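Local coordinates for Oxidored_FMN domain-containing protein ([Pseudomonas] geniculata N1, PDB 6L6J) that acts as the 6-hydroxypseudooxynicotine amine oxidase HisD, an oxidoreductase that carries FMN, a [4Fe-4S] cluster and ADP, at residues L503-T508 / A588-S593; G521-Y526 / A610-L615; D529-A534 / S558-N563; T549-A554 / E580-T585. All blocks are in the same frame, centred on the assembly; numbering follows the deposited sequence.

How the contacts relate
From the N terminus, the chain opens contact 1 at 503-508, contact 2 at 521-526, contact 3 at 529-534 and contact 4 at 549-554. It then closes contact 3 at 558-563, contact 4 at 580-585, contact 1 at 588-593 and contact 2 at 610-615. Contacts 3 and 4 cross, as do contacts 1 and 2, and the inner pair is nested inside both outer loops. Contacts 2 and 4 lie in one mixed sheet, where strands 522-527 and 547-552 are neighbours. Contact 1 joins the 506-507 edge of that sheet to the antiparallel sheet beginning at 585-590, while contact 3 ties the loop leading into helix 533-542 to the turn before helix 561-564, near the iron-sulfur cluster.

Contact 1. Residues L503-T508 / A588-S593; sequences LPHVLT and ASIGPS
The His505 imidazole lies between an aliphatic branch and a carbonyl. Val506 CG2 is on one face, offset toward the rim, whereas Pro592 O stands 3.6 Å above the opposite face, over its centre. Leu503 CD1 and a water occupy the edge, in the ring plane. That water lies 2.6 Å from His505 NE2 and donates to Gly591 O at 2.9 Å, although further acceptors compete for its protons. The first torsion of His505 puts CG between the backbone N and the carbonyl carbon (chi1 78°), and the ring extends from its own loop toward 588-593. An alanine in place of His505 would remove the ring and would probably lose the water-mediated link to Gly591 O and the surface facing Pro592 O. The apolar part centres on Ile590: its CG2, anti to the backbone N, meets Val506 CG2 tip to tip at 3.8 Å and lies obliquely beside the imidazole. Leu503 CD1 lies beside the Ile590 carbonyl, 3.2 Å from its O. A type I beta turn from Leu503 to Val506, closed by Val506 N bonding to Leu503 O at 3.0 Å, presents these side chains together. Beyond the turn, Leu507 forms backbone hydrogen bonds with Val613 and Leu615. His505 and Ile590 rest on Val613, and Ile590 also packs on Val595, where the mixed sheet of strand 612-621 meets the antiparallel sheet of 585-590 and 594-599.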
loop_
_atom_site.group_PDB
_atom_site.type_symbol
_atom_site.label_atom_id
_atom_site.label_comp_id
_atom_site.label_asym_id
_atom_site.label_seq_id
_atom_site.Cartn_x
_atom_site.Cartn_y
_atom_site.Cartn_z
ATOM N N LEU A 503 -17.162 -15.008 31.541
ATOM C CA LEU A 503 -16.163 -15.515 32.523
ATOM C C LEU A 503 -14.979 -14.543 32.591
ATOM O O LEU A 503 -14.536 -14.011 31.572
ATOM C CB LEU A 503 -15.739 -16.936 32.141
ATOM C CG LEU A 503 -16.871 -17.969 32.124
ATOM C CD1 LEU A 503 -16.446 -19.218 31.359
ATOM C CD2 LEU A 503 -17.320 -18.326 33.531
ATOM N N PRO A 504 -14.441 -14.260 33.804
ATOM C CA PRO A 504 -13.447 -13.194 33.985
ATOM C C PRO A 504 -12.091 -13.436 33.298
ATOM O O PRO A 504 -11.365 -12.482 33.114
ATOM C CB PRO A 504 -13.248 -13.154 35.512
ATOM C CG PRO A 504 -13.595 -14.568 35.959
ATOM C CD PRO A 504 -14.756 -14.949 35.070
ATOM N N HIS A 505 -11.776 -14.684 32.935
ATOM C CA HIS A 505 -10.522 -15.009 32.200
ATOM C C HIS A 505 -10.652 -14.597 30.716
ATOM O O HIS A 505 -9.606 -14.606 30.002
ATOM C CB HIS A 505 -10.125 -16.481 32.424
ATOM C CG HIS A 505 -10.900 -17.463 31.610
ATOM N ND1 HIS A 505 -12.265 -17.622 31.756
ATOM C CD2 HIS A 505 -10.508 -18.325 30.641
ATOM C CE1 HIS A 505 -12.679 -18.539 30.903
ATOM N NE2 HIS A 505 -11.623 -18.978 30.198
ATOM N N VAL A 506 -11.873 -14.258 30.258
ATOM C CA VAL A 506 -12.160 -13.840 28.847
ATOM C C VAL A 506 -11.889 -12.334 28.691
ATOM O O VAL A 506 -12.385 -11.538 29.514
ATOM C CB VAL A 506 -13.587 -14.206 28.413
ATOM C CG1 VAL A 506 -13.848 -13.824 26.958
ATOM C CG2 VAL A 506 -13.878 -15.683 28.622
ATOM N N LEU A 507 -11.130 -11.965 27.658
ATOM C CA LEU A 507 -10.695 -10.572 27.390
ATOM C C LEU A 507 -11.066 -10.167 25.956
ATOM O O LEU A 507 -11.481 -11.023 25.148
ATOM C CB LEU A 507 -9.178 -10.488 27.582
ATOM C CG LEU A 507 -8.624 -11.105 28.869
ATOM C CD1 LEU A 507 -7.111 -11.232 28.798
ATOM C CD2 LEU A 507 -9.039 -10.295 30.088
ATOM N N THR A 508 -10.884 -8.883 25.670
ATOM C CA THR A 508 -11.043 -8.243 24.342
ATOM C C THR A 508 -9.775 -7.454 24.051
ATOM O O THR A 508 -8.972 -7.227 24.956
ATOM C CB THR A 508 -12.251 -7.303 24.324
ATOM O OG1 THR A 508 -11.792 -6.007 24.701
ATOM C CG2 THR A 508 -13.371 -7.744 25.241
ATOM N N ALA A 588 -17.459 -22.957 19.960
ATOM C CA ALA A 588 -18.824 -23.362 20.381
ATOM C C ALA A 588 -19.144 -22.695 21.719
ATOM O O ALA A 588 -20.271 -22.158 21.881
ATOM C CB ALA A 588 -18.939 -24.863 20.488
ATOM N N SER A 589 -18.181 -22.713 22.637
ATOM C CA SER A 589 -18.393 -22.382 24.072
ATOM C C SER A 589 -17.040 -22.187 24.769
ATOM O O SER A 589 -16.046 -22.787 24.309
ATOM C CB SER A 589 -19.236 -23.463 24.752
ATOM O OG SER A 589 -18.424 -24.551 25.197
ATOM N N ILE A 590 -17.033 -21.401 25.851
ATOM C CA ILE A 590 -15.822 -21.102 26.667
ATOM C C ILE A 590 -16.071 -21.582 28.096
ATOM O O ILE A 590 -16.951 -20.999 28.732
ATOM C CB ILE A 590 -15.463 -19.602 26.627
ATOM C CG1 ILE A 590 -15.163 -19.127 25.201
ATOM C CG2 ILE A 590 -14.296 -19.318 27.558
ATOM C CD1 ILE A 590 -15.080 -17.618 25.047
ATOM N N GLY A 591 -15.299 -22.569 28.567
ATOM C CA GLY A 591 -15.276 -23.019 29.977
ATOM C C GLY A 591 -14.187 -22.336 30.810
ATOM O O GLY A 591 -13.372 -21.563 30.297
ATOM N N PRO A 592 -14.117 -22.629 32.129
ATOM C CA PRO A 592 -13.189 -21.953 33.047
ATOM C C PRO A 592 -11.699 -22.032 32.674
ATOM O O PRO A 592 -10.948 -21.160 33.082
ATOM C CB PRO A 592 -13.364 -22.703 34.384
ATOM C CG PRO A 592 -14.722 -23.350 34.298
ATOM C CD PRO A 592 -14.950 -23.630 32.820
ATOM N N SER A 593 -11.299 -23.094 31.975
ATOM C CA SER A 593 -9.877 -23.386 31.661
ATOM C C SER A 593 -9.737 -24.127 30.319
ATOM O O SER A 593 -8.663 -24.704 30.058
ATOM C CB SER A 593 -9.266 -24.186 32.787
ATOM O OG SER A 593 -9.687 -25.548 32.720
HETATM O O HOH W 1 -11.123 -20.923 28.609
#

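Contact 2. Residues G521-Y526 / A610-L615; sequences GSVIVY and ADAVVL
Backbone hydrogen bonds define the pairing, a parallel ladder in which the short strand axes run 14° apart. Ser522 O accepts from Ala612 N at 3.1 Å, and Ile524 N donates to Ala612 O, approaching from above the carbonyl plane. Val614 N then bonds to Ile524 O at 2.7 Å, in the carbonyl plane. The straightest link is Tyr526 N to Val614 O at 2.8 Å, with an angle of 174° at the hydrogen and the donor nearly along the C=O axis. CA-H...O contacts such as Val523 CA to Ala612 O accompany these bonds. Side-chain polar bonds act at the start of the ladder. Ser522 OG sits between its own N and carbonyl carbon (chi1 60°) and accepts from Asp611 N at 3.1 Å, while Asp611 OD2 weakly accepts from Ser522 N. Apolar contacts separate onto the two faces. Val523 CG2 reaches Ala612 CB at 3.8 Å and Val614 CG2 at 4.0 Å on one; on the other, Ile524 CD1 lies 3.8 Å from Ala610 CB, and Leu615 CD2 meets Tyr526 CD2 obliquely. Tyr526 OH is hydrogen-bonded to His494 NE2. Strand 522-527 is an inner strand of the mixed sheet of the alpha/beta domain, between 612-621 and 547-552. Helix 533-542 packs on Val523 and Val525, whereas Val595 of strand 594-599 touches Ile524 and Val613.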
loop_
_atom_site.group_PDB
_atom_site.type_symbol
_atom_site.label_atom_id
_atom_site.label_comp_id
_atom_site.label_asym_id
_atom_site.label_seq_id
_atom_site.Cartn_x
_atom_site.Cartn_y
_atom_site.Cartn_z
ATOM N N GLY A 521 0.759 -18.710 31.279
ATOM C CA GLY A 521 -0.071 -19.850 30.863
ATOM C C GLY A 521 -0.423 -19.771 29.392
ATOM O O GLY A 521 0.261 -19.027 28.640
ATOM N N SER A 522 -1.439 -20.546 29.002
ATOM C CA SER A 522 -1.933 -20.676 27.616
ATOM C C SER A 522 -2.973 -19.578 27.389
ATOM O O SER A 522 -3.577 -19.122 28.368
ATOM C CB SER A 522 -2.490 -22.043 27.384
ATOM O OG SER A 522 -3.567 -22.286 28.281
ATOM N N VAL A 523 -3.137 -19.136 26.144
ATOM C CA VAL A 523 -4.185 -18.152 25.753
ATOM C C VAL A 523 -4.580 -18.426 24.297
ATOM O O VAL A 523 -3.675 -18.641 23.436
ATOM C CB VAL A 523 -3.735 -16.699 25.992
ATOM C CG1 VAL A 523 -2.349 -16.438 25.439
ATOM C CG2 VAL A 523 -4.720 -15.696 25.423
ATOM N N ILE A 524 -5.896 -18.465 24.069
ATOM C CA ILE A 524 -6.526 -18.547 22.720
ATOM C C ILE A 524 -6.930 -17.139 22.282
ATOM O O ILE A 524 -7.686 -16.457 23.032
ATOM C CB ILE A 524 -7.728 -19.505 22.709
ATOM C CG1 ILE A 524 -7.258 -20.962 22.641
ATOM C CG2 ILE A 524 -8.663 -19.153 21.566
ATOM C CD1 ILE A 524 -8.352 -21.977 22.854
ATOM N N VAL A 525 -6.428 -16.719 21.122
ATOM C CA VAL A 525 -6.865 -15.461 20.444
ATOM C C VAL A 525 -7.760 -15.902 19.305
ATOM O O VAL A 525 -7.282 -16.680 18.475
ATOM C CB VAL A 525 -5.692 -14.597 19.946
ATOM C CG1 VAL A 525 -6.159 -13.251 19.441
ATOM C CG2 VAL A 525 -4.652 -14.404 21.034
ATOM N N TYR A 526 -9.027 -15.493 19.352
ATOM C CA TYR A 526 -10.076 -15.869 18.370
ATOM C C TYR A 526 -10.272 -14.680 17.437
ATOM O O TYR A 526 -10.611 -13.576 17.930
ATOM C CB TYR A 526 -11.349 -16.284 19.100
ATOM C CG TYR A 526 -12.437 -16.872 18.237
ATOM C CD1 TYR A 526 -12.180 -17.889 17.329
ATOM C CD2 TYR A 526 -13.750 -16.453 18.385
ATOM C CE1 TYR A 526 -13.201 -18.442 16.573
ATOM C CE2 TYR A 526 -14.780 -17.004 17.645
ATOM C CZ TYR A 526 -14.501 -17.994 16.729
ATOM O OH TYR A 526 -15.525 -18.514 15.993
ATOM N N ALA A 610 -6.967 -23.443 27.821
ATOM C CA ALA A 610 -6.845 -21.987 27.642
ATOM C C ALA A 610 -7.040 -21.287 28.990
ATOM O O ALA A 610 -8.189 -21.214 29.451
ATOM C CB ALA A 610 -7.844 -21.531 26.611
ATOM N N ASP A 611 -5.958 -20.793 29.585
ATOM C CA ASP A 611 -6.016 -20.075 30.878
ATOM C C ASP A 611 -6.623 -18.694 30.619
ATOM O O ASP A 611 -7.373 -18.207 31.481
ATOM C CB ASP A 611 -4.641 -20.086 31.542
ATOM C CG ASP A 611 -4.200 -21.493 31.925
ATOM O OD1 ASP A 611 -5.026 -22.209 32.568
ATOM O OD2 ASP A 611 -3.058 -21.873 31.557
ATOM N N ALA A 612 -6.346 -18.102 29.459
ATOM C CA ALA A 612 -6.995 -16.858 28.981
ATOM C C ALA A 612 -7.550 -17.064 27.562
ATOM O O ALA A 612 -7.220 -18.105 26.898
ATOM C CB ALA A 612 -6.029 -15.709 29.040
ATOM N N VAL A 613 -8.388 -16.111 27.134
ATOM C CA VAL A 613 -9.101 -16.119 25.821
ATOM C C VAL A 613 -9.249 -14.673 25.375
ATOM O O VAL A 613 -9.855 -13.904 26.156
ATOM C CB VAL A 613 -10.485 -16.786 25.941
ATOM C CG1 VAL A 613 -11.316 -16.602 24.675
ATOM C CG2 VAL A 613 -10.381 -18.262 26.310
ATOM N N VAL A 614 -8.716 -14.301 24.205
ATOM C CA VAL A 614 -8.986 -12.939 23.658
ATOM C C VAL A 614 -9.937 -13.101 22.467
ATOM O O VAL A 614 -9.576 -13.810 21.490
ATOM C CB VAL A 614 -7.712 -12.145 23.307
ATOM C CG1 VAL A 614 -8.025 -10.668 23.150
ATOM C CG2 VAL A 614 -6.609 -12.332 24.339
ATOM N N LEU A 615 -11.141 -12.532 22.597
ATOM C CA LEU A 615 -12.141 -12.424 21.508
ATOM C C LEU A 615 -11.879 -11.148 20.685
ATOM O O LEU A 615 -12.007 -10.044 21.227
ATOM C CB LEU A 615 -13.542 -12.437 22.129
ATOM C CG LEU A 615 -13.915 -13.700 22.908
ATOM C CD1 LEU A 615 -15.263 -13.547 23.586
ATOM C CD2 LEU A 615 -13.932 -14.933 22.016
#

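Contact 3. Residues D529-A534 / S558-N563; sequences DYYYMA and SPWTHN
The Tyr531 and Trp560 rings both extend from their backbones: Tyr531 CG is anti to its N (chi1 -169°), and so is Trp560 CG (chi1 -175°). As a result the edge of the indole, at CD1, comes over the face of the Tyr531 ring. Planes turned 80° against each other and centroids of the Tyr531 ring and the Trp560 five-membered ring 4.6 Å apart make the pair T-shaped. Tyr532 CD1 covers the opposite face of the Tyr531 ring. A water ties the two polar ends, donating to Tyr531 OH and accepting from Trp560 NE1, 2.9 Å from its oxygen. Tyr530 contributes a second aromatic contact: Pro559 CG lies over its face, a CH-pi approach of 4.2 Å to the ring centroid. The backbones are joined directly by Trp560 N donating to Tyr530 O at 3.0 Å, nearly along the C=O axis. Ser558 OG adds a bond to Tyr531 O at 3.1 Å, coming from above the carbonyl plane. Within the first segment, Asp529 OD2 accepts from Tyr531 N in an Asx turn; within the second, Ser558 O takes two bonds, from Thr561 N and OG1. The Tyr531 side chain lies about 8 Å from the iron-sulfur cluster, near its ligand Cys347. Segment 529-534 runs into the start region of helix 533-542, and 558-563 leads into the short helix 561-564. Trp560 packs on Ala352 of helix 349-355, and Ser558 and Ala534 touch strand 522-527.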
loop_
_atom_site.group_PDB
_atom_site.type_symbol
_atom_site.label_atom_id
_atom_site.label_comp_id
_atom_site.label_asym_id
_atom_site.label_seq_id
_atom_site.Cartn_x
_atom_site.Cartn_y
_atom_site.Cartn_z
ATOM N N ASP A 529 -12.226 -10.886 13.020
ATOM C CA ASP A 529 -12.007 -9.542 12.433
ATOM C C ASP A 529 -11.292 -9.705 11.093
ATOM O O ASP A 529 -11.653 -8.973 10.173
ATOM C CB ASP A 529 -11.185 -8.651 13.358
ATOM C CG ASP A 529 -10.672 -7.403 12.678
ATOM O OD1 ASP A 529 -11.433 -6.435 12.588
ATOM O OD2 ASP A 529 -9.525 -7.439 12.215
ATOM N N TYR A 530 -10.298 -10.599 11.020
ATOM C CA TYR A 530 -9.643 -11.076 9.765
ATOM C C TYR A 530 -8.539 -10.107 9.304
ATOM O O TYR A 530 -7.996 -10.285 8.171
ATOM C CB TYR A 530 -10.677 -11.273 8.638
ATOM C CG TYR A 530 -11.636 -12.431 8.795
ATOM C CD1 TYR A 530 -11.663 -13.218 9.938
ATOM C CD2 TYR A 530 -12.553 -12.725 7.799
ATOM C CE1 TYR A 530 -12.538 -14.285 10.073
ATOM C CE2 TYR A 530 -13.463 -13.763 7.927
ATOM C CZ TYR A 530 -13.452 -14.551 9.063
ATOM O OH TYR A 530 -14.312 -15.598 9.123
ATOM N N TYR A 531 -8.186 -9.099 10.110
ATOM C CA TYR A 531 -7.073 -8.165 9.758
ATOM C C TYR A 531 -5.928 -8.298 10.781
ATOM O O TYR A 531 -5.631 -9.420 11.181
ATOM C CB TYR A 531 -7.719 -6.798 9.517
ATOM C CG TYR A 531 -6.833 -5.756 8.892
ATOM C CD1 TYR A 531 -5.632 -6.081 8.287
ATOM C CD2 TYR A 531 -7.176 -4.420 8.940
ATOM C CE1 TYR A 531 -4.797 -5.110 7.762
ATOM C CE2 TYR A 531 -6.365 -3.435 8.386
ATOM C CZ TYR A 531 -5.160 -3.775 7.803
ATOM O OH TYR A 531 -4.344 -2.813 7.256
ATOM N N TYR A 532 -5.338 -7.212 11.263
ATOM C CA TYR A 532 -4.072 -7.227 12.049
ATOM C C TYR A 532 -4.306 -7.333 13.562
ATOM O O TYR A 532 -3.388 -7.757 14.255
ATOM C CB TYR A 532 -3.303 -5.933 11.774
ATOM C CG TYR A 532 -4.037 -4.689 12.206
ATOM C CD1 TYR A 532 -4.901 -4.040 11.345
ATOM C CD2 TYR A 532 -3.857 -4.144 13.464
ATOM C CE1 TYR A 532 -5.557 -2.873 11.703
ATOM C CE2 TYR A 532 -4.506 -2.984 13.846
ATOM C CZ TYR A 532 -5.361 -2.344 12.966
ATOM O OH TYR A 532 -6.000 -1.197 13.352
ATOM N N MET A 533 -5.460 -6.912 14.083
ATOM C CA MET A 533 -5.624 -6.700 15.543
ATOM C C MET A 533 -5.400 -8.003 16.318
ATOM O O MET A 533 -4.794 -7.955 17.400
ATOM C CB MET A 533 -7.001 -6.157 15.899
ATOM C CG MET A 533 -7.193 -5.926 17.395
ATOM S SD MET A 533 -5.861 -4.963 18.188
ATOM C CE MET A 533 -6.448 -3.291 17.913
ATOM N N ALA A 534 -5.854 -9.129 15.803
ATOM C CA ALA A 534 -5.722 -10.421 16.508
ATOM C C ALA A 534 -4.286 -10.926 16.382
ATOM O O ALA A 534 -3.789 -11.481 17.384
ATOM C CB ALA A 534 -6.726 -11.424 16.000
ATOM N N SER A 558 -5.539 -14.285 9.201
ATOM C CA SER A 558 -5.660 -12.824 8.951
ATOM C C SER A 558 -5.941 -12.558 7.481
ATOM O O SER A 558 -5.162 -11.876 6.813
ATOM C CB SER A 558 -4.422 -12.105 9.414
ATOM O OG SER A 558 -4.295 -12.211 10.831
ATOM N N PRO A 559 -7.071 -13.084 6.956
ATOM C CA PRO A 559 -7.334 -13.157 5.510
ATOM C C PRO A 559 -6.974 -11.883 4.736
ATOM O O PRO A 559 -6.396 -11.984 3.645
ATOM C CB PRO A 559 -8.837 -13.406 5.455
ATOM C CG PRO A 559 -9.074 -14.248 6.660
ATOM C CD PRO A 559 -8.171 -13.673 7.735
ATOM N N TRP A 560 -7.297 -10.728 5.321
ATOM C CA TRP A 560 -7.145 -9.416 4.644
ATOM C C TRP A 560 -5.670 -9.183 4.264
ATOM O O TRP A 560 -5.417 -8.366 3.330
ATOM C CB TRP A 560 -7.674 -8.281 5.525
ATOM C CG TRP A 560 -7.629 -6.966 4.810
ATOM C CD1 TRP A 560 -6.857 -5.878 5.095
ATOM C CD2 TRP A 560 -8.338 -6.646 3.609
ATOM N NE1 TRP A 560 -7.065 -4.891 4.175
ATOM C CE2 TRP A 560 -7.965 -5.340 3.245
ATOM C CE3 TRP A 560 -9.272 -7.331 2.827
ATOM C CZ2 TRP A 560 -8.516 -4.702 2.139
ATOM C CZ3 TRP A 560 -9.787 -6.711 1.714
ATOM C CH2 TRP A 560 -9.406 -5.413 1.374
ATOM N N THR A 561 -4.737 -9.837 4.979
ATOM C CA THR A 561 -3.276 -9.670 4.782
ATOM C C THR A 561 -2.847 -10.314 3.461
ATOM O O THR A 561 -1.794 -9.940 2.971
ATOM C CB THR A 561 -2.473 -10.140 5.994
ATOM O OG1 THR A 561 -2.690 -11.527 6.243
ATOM C CG2 THR A 561 -2.825 -9.337 7.226
ATOM N N HIS A 562 -3.650 -11.185 2.860
ATOM C CA HIS A 562 -3.422 -11.620 1.461
ATOM C C HIS A 562 -3.295 -10.367 0.605
ATOM O O HIS A 562 -2.510 -10.382 -0.351
ATOM C CB HIS A 562 -4.561 -12.503 0.949
ATOM C CG HIS A 562 -4.399 -12.922 -0.475
ATOM N ND1 HIS A 562 -3.354 -13.747 -0.890
ATOM C CD2 HIS A 562 -5.134 -12.638 -1.573
ATOM C CE1 HIS A 562 -3.454 -13.945 -2.195
ATOM N NE2 HIS A 562 -4.525 -13.259 -2.640
ATOM N N ASN A 563 -4.032 -9.318 0.989
ATOM C CA ASN A 563 -4.239 -8.064 0.220
ATOM C C ASN A 563 -3.217 -6.990 0.632
ATOM O O ASN A 563 -2.822 -6.204 -0.229
ATOM C CB ASN A 563 -5.672 -7.552 0.356
ATOM C CG ASN A 563 -6.695 -8.480 -0.263
ATOM O OD1 ASN A 563 -6.392 -9.210 -1.213
ATOM N ND2 ASN A 563 -7.917 -8.440 0.258
HETATM O O HOH W 2 -5.561 -2.407 4.661
#

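Contact 4. Residues T549-A554 / E580-T585; sequences TYVTTA and EIVVGT
Thr553 OG1 is gripped by three partners: Glu528 OE2, Tyr530 OH and, weakly, Asn493 ND2. Next to it, Thr552 OG1, anti to its own backbone N (chi1 -175°), has two, bonding to Asp527 O and accepting from Ala554 N at 3.1 Å to make an ST turn. The turn follows a parallel pairing whose short axes diverge by only 13°. Tyr550 N donates to Glu580 O, Val582 N to Tyr550 O at 2.7 Å, and Thr552 N to Val582 O at 3.0 Å. Helix 567-577 lies between the two strands in sequence and packs on Tyr550 and Ile581, so the unit is a beta-alpha-beta crossover of the alpha/beta domain. Thr585 N meets a lone pair of Thr552 O at 3.0 Å, and Gly584 N donates a hydrogen bond to Ala554 O from above the carbonyl plane. The Thr552 and Val583 side chains cross obliquely, CG2 to CG1 at 3.9 Å. An alanine in place of Thr552 would remove OG1 and CG2 and would probably loosen the ST turn, the tie to Asp527 and the packing on Val583. Where the ladder begins, Thr549 CG2 packs on Val582 CG2 at 3.5 Å, and the Glu580 carboxylate turns away to a salt bridge with Lys547.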
loop_
_atom_site.group_PDB
_atom_site.type_symbol
_atom_site.label_atom_id
_atom_site.label_comp_id
_atom_site.label_asym_id
_atom_site.label_seq_id
_atom_site.Cartn_x
_atom_site.Cartn_y
_atom_site.Cartn_z
ATOM N N THR A 549 -2.218 -19.749 21.072
ATOM C CA THR A 549 -2.832 -20.371 19.873
ATOM C C THR A 549 -3.698 -19.324 19.152
ATOM O O THR A 549 -4.656 -18.809 19.755
ATOM C CB THR A 549 -3.646 -21.623 20.234
ATOM O OG1 THR A 549 -2.774 -22.638 20.726
ATOM C CG2 THR A 549 -4.393 -22.224 19.067
ATOM N N TYR A 550 -3.401 -19.044 17.887
ATOM C CA TYR A 550 -4.237 -18.163 17.021
ATOM C C TYR A 550 -5.283 -19.038 16.327
ATOM O O TYR A 550 -4.876 -20.004 15.630
ATOM C CB TYR A 550 -3.380 -17.411 15.992
ATOM C CG TYR A 550 -4.182 -16.740 14.908
ATOM C CD1 TYR A 550 -4.526 -17.406 13.739
ATOM C CD2 TYR A 550 -4.634 -15.443 15.068
ATOM C CE1 TYR A 550 -5.265 -16.783 12.749
ATOM C CE2 TYR A 550 -5.376 -14.809 14.085
ATOM C CZ TYR A 550 -5.703 -15.485 12.929
ATOM O OH TYR A 550 -6.457 -14.860 11.982
ATOM N N VAL A 551 -6.570 -18.706 16.506
ATOM C CA VAL A 551 -7.736 -19.523 16.043
ATOM C C VAL A 551 -8.618 -18.629 15.173
ATOM O O VAL A 551 -9.031 -17.568 15.711
ATOM C CB VAL A 551 -8.542 -20.074 17.234
ATOM C CG1 VAL A 551 -9.747 -20.897 16.782
ATOM C CG2 VAL A 551 -7.690 -20.881 18.200
ATOM N N THR A 552 -8.888 -19.010 13.911
ATOM C CA THR A 552 -9.862 -18.284 13.056
ATOM C C THR A 552 -10.864 -19.238 12.380
ATOM O O THR A 552 -10.530 -20.423 12.158
ATOM C CB THR A 552 -9.174 -17.408 12.002
ATOM O OG1 THR A 552 -10.254 -16.714 11.362
ATOM C CG2 THR A 552 -8.348 -18.194 10.996
ATOM N N THR A 553 -12.033 -18.682 12.030
ATOM C CA THR A 553 -13.122 -19.330 11.250
ATOM C C THR A 553 -12.795 -19.282 9.762
ATOM O O THR A 553 -13.337 -20.103 9.006
ATOM C CB THR A 553 -14.473 -18.662 11.531
ATOM O OG1 THR A 553 -14.323 -17.257 11.318
ATOM C CG2 THR A 553 -14.981 -18.927 12.938
ATOM N N ALA A 554 -11.918 -18.360 9.379
ATOM C CA ALA A 554 -11.365 -18.206 8.013
ATOM C C ALA A 554 -10.411 -19.364 7.680
ATOM O O ALA A 554 -9.880 -20.028 8.600
ATOM C CB ALA A 554 -10.686 -16.860 7.892
ATOM N N GLU A 580 0.796 -21.106 17.843
ATOM C CA GLU A 580 -0.065 -22.127 17.198
ATOM C C GLU A 580 -1.055 -21.417 16.255
ATOM O O GLU A 580 -1.685 -20.403 16.679
ATOM C CB GLU A 580 -0.803 -22.917 18.273
ATOM C CG GLU A 580 -1.015 -24.365 17.914
ATOM C CD GLU A 580 0.274 -25.164 17.841
ATOM O OE1 GLU A 580 0.370 -26.032 16.920
ATOM O OE2 GLU A 580 1.171 -24.935 18.718
ATOM N N ILE A 581 -1.171 -21.926 15.022
ATOM C CA ILE A 581 -2.178 -21.488 14.021
ATOM C C ILE A 581 -3.232 -22.596 13.869
ATOM O O ILE A 581 -2.872 -23.705 13.399
ATOM C CB ILE A 581 -1.516 -21.140 12.677
ATOM C CG1 ILE A 581 -0.313 -20.218 12.861
ATOM C CG2 ILE A 581 -2.541 -20.558 11.711
ATOM C CD1 ILE A 581 0.557 -20.093 11.625
ATOM N N VAL A 582 -4.478 -22.275 14.237
ATOM C CA VAL A 582 -5.700 -23.073 13.948
ATOM C C VAL A 582 -6.602 -22.291 12.983
ATOM O O VAL A 582 -6.887 -21.115 13.251
ATOM C CB VAL A 582 -6.454 -23.423 15.252
ATOM C CG1 VAL A 582 -7.674 -24.313 14.981
ATOM C CG2 VAL A 582 -5.548 -24.076 16.291
ATOM N N VAL A 583 -7.117 -22.959 11.949
ATOM C CA VAL A 583 -7.983 -22.348 10.897
ATOM C C VAL A 583 -9.260 -23.167 10.672
ATOM O O VAL A 583 -9.421 -24.244 11.275
ATOM C CB VAL A 583 -7.188 -22.168 9.601
ATOM C CG1 VAL A 583 -6.063 -21.151 9.832
ATOM C CG2 VAL A 583 -6.670 -23.494 9.042
ATOM N N GLY A 584 -10.164 -22.618 9.847
ATOM C CA GLY A 584 -11.510 -23.167 9.580
ATOM C C GLY A 584 -12.162 -23.728 10.835
ATOM O O GLY A 584 -12.814 -24.791 10.722
ATOM N N THR A 585 -12.019 -23.029 11.963
ATOM C CA THR A 585 -12.446 -23.484 13.305
ATOM C C THR A 585 -13.182 -22.348 14.018
ATOM O O THR A 585 -12.648 -21.225 14.077
ATOM C CB THR A 585 -11.262 -23.980 14.158
ATOM O OG1 THR A 585 -10.677 -25.135 13.564
ATOM C CG2 THR A 585 -11.659 -24.392 15.553
#